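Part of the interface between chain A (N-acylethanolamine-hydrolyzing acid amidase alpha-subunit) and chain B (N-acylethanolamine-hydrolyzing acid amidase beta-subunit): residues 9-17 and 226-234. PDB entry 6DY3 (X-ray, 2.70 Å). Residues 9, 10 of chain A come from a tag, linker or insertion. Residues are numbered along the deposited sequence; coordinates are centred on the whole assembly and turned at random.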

# COMPACT_ATOMS: atom_id res chain seq x y z
N LYS A 9 4.78 2.31 -23.67
CA LYS A 9 6.06 3.02 -23.73
C LYS A 9 5.94 4.43 -23.14
O LYS A 9 6.59 4.76 -22.15
CB LYS A 9 6.58 3.11 -25.17
CG LYS A 9 7.82 3.99 -25.34
CD LYS A 9 8.21 4.13 -26.80
CE LYS A 9 8.94 2.91 -27.31
NZ LYS A 9 9.38 3.10 -28.72
N LEU A 10 5.12 5.27 -23.78
CA LEU A 10 5.02 6.67 -23.37
C LEU A 10 3.88 6.92 -22.39
O LEU A 10 3.97 7.86 -21.60
CB LEU A 10 4.84 7.57 -24.59
CG LEU A 10 6.05 8.42 -24.95
CD1 LEU A 10 5.79 9.18 -26.22
CD2 LEU A 10 6.39 9.39 -23.82
N ASP A 11 2.82 6.12 -22.45
CA ASP A 11 1.73 6.18 -21.48
C ASP A 11 1.78 4.89 -20.67
O ASP A 11 1.26 3.86 -21.09
CB ASP A 11 0.38 6.37 -22.17
CG ASP A 11 0.15 7.79 -22.61
OD1 ASP A 11 -0.14 8.64 -21.74
OD2 ASP A 11 0.25 8.07 -23.83
N ARG A 12 2.42 4.96 -19.51
CA ARG A 12 2.63 3.80 -18.65
C ARG A 12 1.81 3.93 -17.36
O ARG A 12 2.30 3.63 -16.27
CB ARG A 12 4.11 3.63 -18.34
CG ARG A 12 4.98 3.51 -19.59
CD ARG A 12 6.40 3.08 -19.28
NE ARG A 12 6.44 1.83 -18.54
CZ ARG A 12 6.26 0.63 -19.08
NH1 ARG A 12 6.03 0.51 -20.38
NH2 ARG A 12 6.30 -0.45 -18.31
N LYS A 13 0.55 4.37 -17.49
CA LYS A 13 -0.35 4.47 -16.36
C LYS A 13 -1.06 3.14 -16.13
O LYS A 13 -1.31 2.39 -17.09
CB LYS A 13 -1.40 5.56 -16.60
CG LYS A 13 -0.83 6.96 -16.75
CD LYS A 13 -1.90 7.94 -17.17
CE LYS A 13 -1.31 9.31 -17.47
NZ LYS A 13 -2.32 10.25 -18.04
N PRO A 14 -1.40 2.82 -14.89
CA PRO A 14 -2.17 1.60 -14.63
C PRO A 14 -3.60 1.73 -15.13
O PRO A 14 -4.21 2.80 -15.06
CB PRO A 14 -2.12 1.46 -13.11
CG PRO A 14 -1.91 2.84 -12.61
CD PRO A 14 -1.05 3.52 -13.64
N ARG A 15 -4.14 0.62 -15.64
CA ARG A 15 -5.51 0.61 -16.12
C ARG A 15 -6.48 0.95 -14.99
O ARG A 15 -6.33 0.49 -13.86
CB ARG A 15 -5.86 -0.76 -16.70
CG ARG A 15 -5.18 -1.08 -18.02
CD ARG A 15 -5.83 -2.28 -18.69
NE ARG A 15 -7.26 -2.05 -18.92
CZ ARG A 15 -8.07 -2.90 -19.55
NH1 ARG A 15 -7.59 -4.05 -20.02
NH2 ARG A 15 -9.35 -2.60 -19.71
N HIS A 16 -7.48 1.77 -15.31
CA HIS A 16 -8.44 2.23 -14.32
C HIS A 16 -9.70 1.39 -14.37
O HIS A 16 -10.19 1.04 -15.45
CB HIS A 16 -8.79 3.70 -14.55
CG HIS A 16 -9.96 4.16 -13.74
ND1 HIS A 16 -11.15 4.57 -14.31
CD2 HIS A 16 -10.14 4.26 -12.40
CE1 HIS A 16 -12.00 4.91 -13.35
NE2 HIS A 16 -11.41 4.73 -12.19
N TYR A 17 -10.23 1.08 -13.18
CA TYR A 17 -11.47 0.32 -13.04
C TYR A 17 -12.32 0.97 -11.96
O TYR A 17 -11.80 1.59 -11.03
CB TYR A 17 -11.22 -1.15 -12.65
CG TYR A 17 -10.51 -1.96 -13.71
CD1 TYR A 17 -11.24 -2.68 -14.66
CD2 TYR A 17 -9.13 -2.01 -13.78
CE1 TYR A 17 -10.60 -3.42 -15.63
CE2 TYR A 17 -8.48 -2.74 -14.75
CZ TYR A 17 -9.22 -3.45 -15.67
OH TYR A 17 -8.59 -4.19 -16.64
N PHE B 226 -5.45 11.62 -9.01
CA PHE B 226 -4.93 10.31 -8.64
C PHE B 226 -5.14 9.29 -9.75
O PHE B 226 -4.35 8.35 -9.89
CB PHE B 226 -5.60 9.84 -7.35
CG PHE B 226 -5.07 8.54 -6.81
CD1 PHE B 226 -5.90 7.71 -6.07
CD2 PHE B 226 -3.75 8.16 -7.02
CE1 PHE B 226 -5.42 6.51 -5.56
CE2 PHE B 226 -3.26 6.97 -6.51
CZ PHE B 226 -4.10 6.14 -5.78
N ARG B 227 -6.21 9.44 -10.55
CA ARG B 227 -6.53 8.50 -11.61
C ARG B 227 -5.53 8.53 -12.76
O ARG B 227 -5.54 7.62 -13.60
CB ARG B 227 -7.94 8.78 -12.15
CG ARG B 227 -8.54 7.65 -12.96
CD ARG B 227 -9.96 7.96 -13.41
NE ARG B 227 -10.85 8.24 -12.28
CZ ARG B 227 -11.32 9.45 -11.95
NH1 ARG B 227 -11.00 10.52 -12.66
NH2 ARG B 227 -12.12 9.57 -10.89
N GLN B 228 -4.67 9.55 -12.82
CA GLN B 228 -3.71 9.69 -13.91
C GLN B 228 -2.30 9.99 -13.42
O GLN B 228 -1.41 10.24 -14.25
CB GLN B 228 -4.17 10.80 -14.87
CG GLN B 228 -4.36 12.16 -14.21
CD GLN B 228 -3.06 12.93 -14.02
OE1 GLN B 228 -2.36 13.25 -14.98
NE2 GLN B 228 -2.73 13.20 -12.76
N SER B 229 -2.06 9.99 -12.11
CA SER B 229 -0.78 10.37 -11.54
C SER B 229 0.19 9.19 -11.35
O SER B 229 1.35 9.42 -11.01
CB SER B 229 -0.99 11.07 -10.20
OG SER B 229 -1.55 10.18 -9.26
N THR B 230 -0.25 7.96 -11.55
CA THR B 230 0.61 6.81 -11.31
C THR B 230 1.37 6.43 -12.57
O THR B 230 0.85 6.52 -13.68
CB THR B 230 -0.20 5.62 -10.82
OG1 THR B 230 -0.95 6.01 -9.67
CG2 THR B 230 0.70 4.46 -10.46
N TRP B 231 2.61 5.98 -12.37
CA TRP B 231 3.54 5.68 -13.45
C TRP B 231 4.11 4.29 -13.21
O TRP B 231 4.78 4.06 -12.20
CB TRP B 231 4.65 6.73 -13.49
CG TRP B 231 5.72 6.51 -14.51
CD1 TRP B 231 6.99 6.07 -14.27
CD2 TRP B 231 5.63 6.73 -15.93
NE1 TRP B 231 7.69 6.00 -15.45
CE2 TRP B 231 6.88 6.40 -16.48
CE3 TRP B 231 4.61 7.18 -16.78
CZ2 TRP B 231 7.14 6.50 -17.85
CZ3 TRP B 231 4.88 7.28 -18.13
CH2 TRP B 231 6.13 6.94 -18.65
N ILE B 232 3.83 3.37 -14.12
CA ILE B 232 4.42 2.04 -14.06
C ILE B 232 5.77 2.11 -14.75
O ILE B 232 5.86 2.45 -15.94
CB ILE B 232 3.50 1.00 -14.71
CG1 ILE B 232 2.15 0.99 -14.00
CG2 ILE B 232 4.15 -0.39 -14.65
CD1 ILE B 232 1.13 0.08 -14.62
N LEU B 233 6.84 1.79 -14.01
CA LEU B 233 8.16 2.08 -14.55
C LEU B 233 8.58 1.03 -15.57
O LEU B 233 8.24 -0.15 -15.45
CB LEU B 233 9.18 2.14 -13.42
CG LEU B 233 9.04 3.44 -12.63
CD1 LEU B 233 8.13 3.21 -11.44
CD2 LEU B 233 10.36 4.00 -12.19
N PRO B 234 9.33 1.44 -16.61
CA PRO B 234 9.85 0.49 -17.60
C PRO B 234 10.93 -0.43 -17.02
O PRO B 234 11.66 -0.04 -16.11
CB PRO B 234 10.43 1.41 -18.69
CG PRO B 234 10.75 2.67 -17.99
CD PRO B 234 9.69 2.83 -16.94
OXT PRO B 234 11.08 -1.58 -17.45
O HOH W 1 -4.02 5.30 -13.33

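The first two residues of the chain A stretch, Lys A9 and Leu A10, come from an expression tag, and their side chains turn away from chain B. They touch it through backbone: the carbonyl O of Leu A10 lies 3.6 Å from CZ3 of Trp B231, at the edge of the indole. Asp A11 also points away and makes no contact, as suits a charged side chain at an exposed site.

Arg A12 is the centre of the contact, with 130 Å² covered by the chain B stretch. The carbonyl O of Arg A12 accepts a hydrogen bond from N of Ile B232 at 2.7 Å, nearly straight at 166°. The side chain leaves CA toward chain B and returns the bond: NE of Arg A12 donates to O of Ile B232, also at 2.7 Å, so both polar backbone atoms of one residue are satisfied by one arginine. A weak bond from NH2 of Arg A12 to O of Leu B233, 3.5 Å long, extends the grip by a residue, while CA of Pro B234 lies over a face of the guanidinium. The aliphatic base serves too: CB of Arg A12 sits 3.8 Å from the centroid of the six-membered ring of Trp B231, 14° off its normal, a CH-pi contact. Arginine suits the place because it joins a greasy stem to a planar donor group.

Lys A13 directs its CB away overall, yet its extended side chain runs along chain B, bringing CE of Lys A13 to 3.4 Å from O of Gln B228. Lysine suits this exposed edge because its methylenes can lie against chain B while the residue remains open to solvent. CA of Lys A13 makes a C-H...O contact of 3.6 Å with O of Thr B230.

Pro A14 is buried, and its compact ring packs without a backbone N-H that would need a partner. CB of Pro A14 lies 3.8 Å from CD1 of Ile B232, an apolar contact. Water 1 donates to O of Pro A14 at 3.0 Å and to O of Arg B227 at 2.8 Å, bridging two acceptors.

Arg A15 points away, and His A16 turns back toward chain B. CD of Arg B227 stands 3.6 Å from the centroid of the His A16 imidazole, only 5° off the normal, so a methylene polarised by the neighbouring guanidinium rests on the aromatic face. Tyr A17 lies beyond reach.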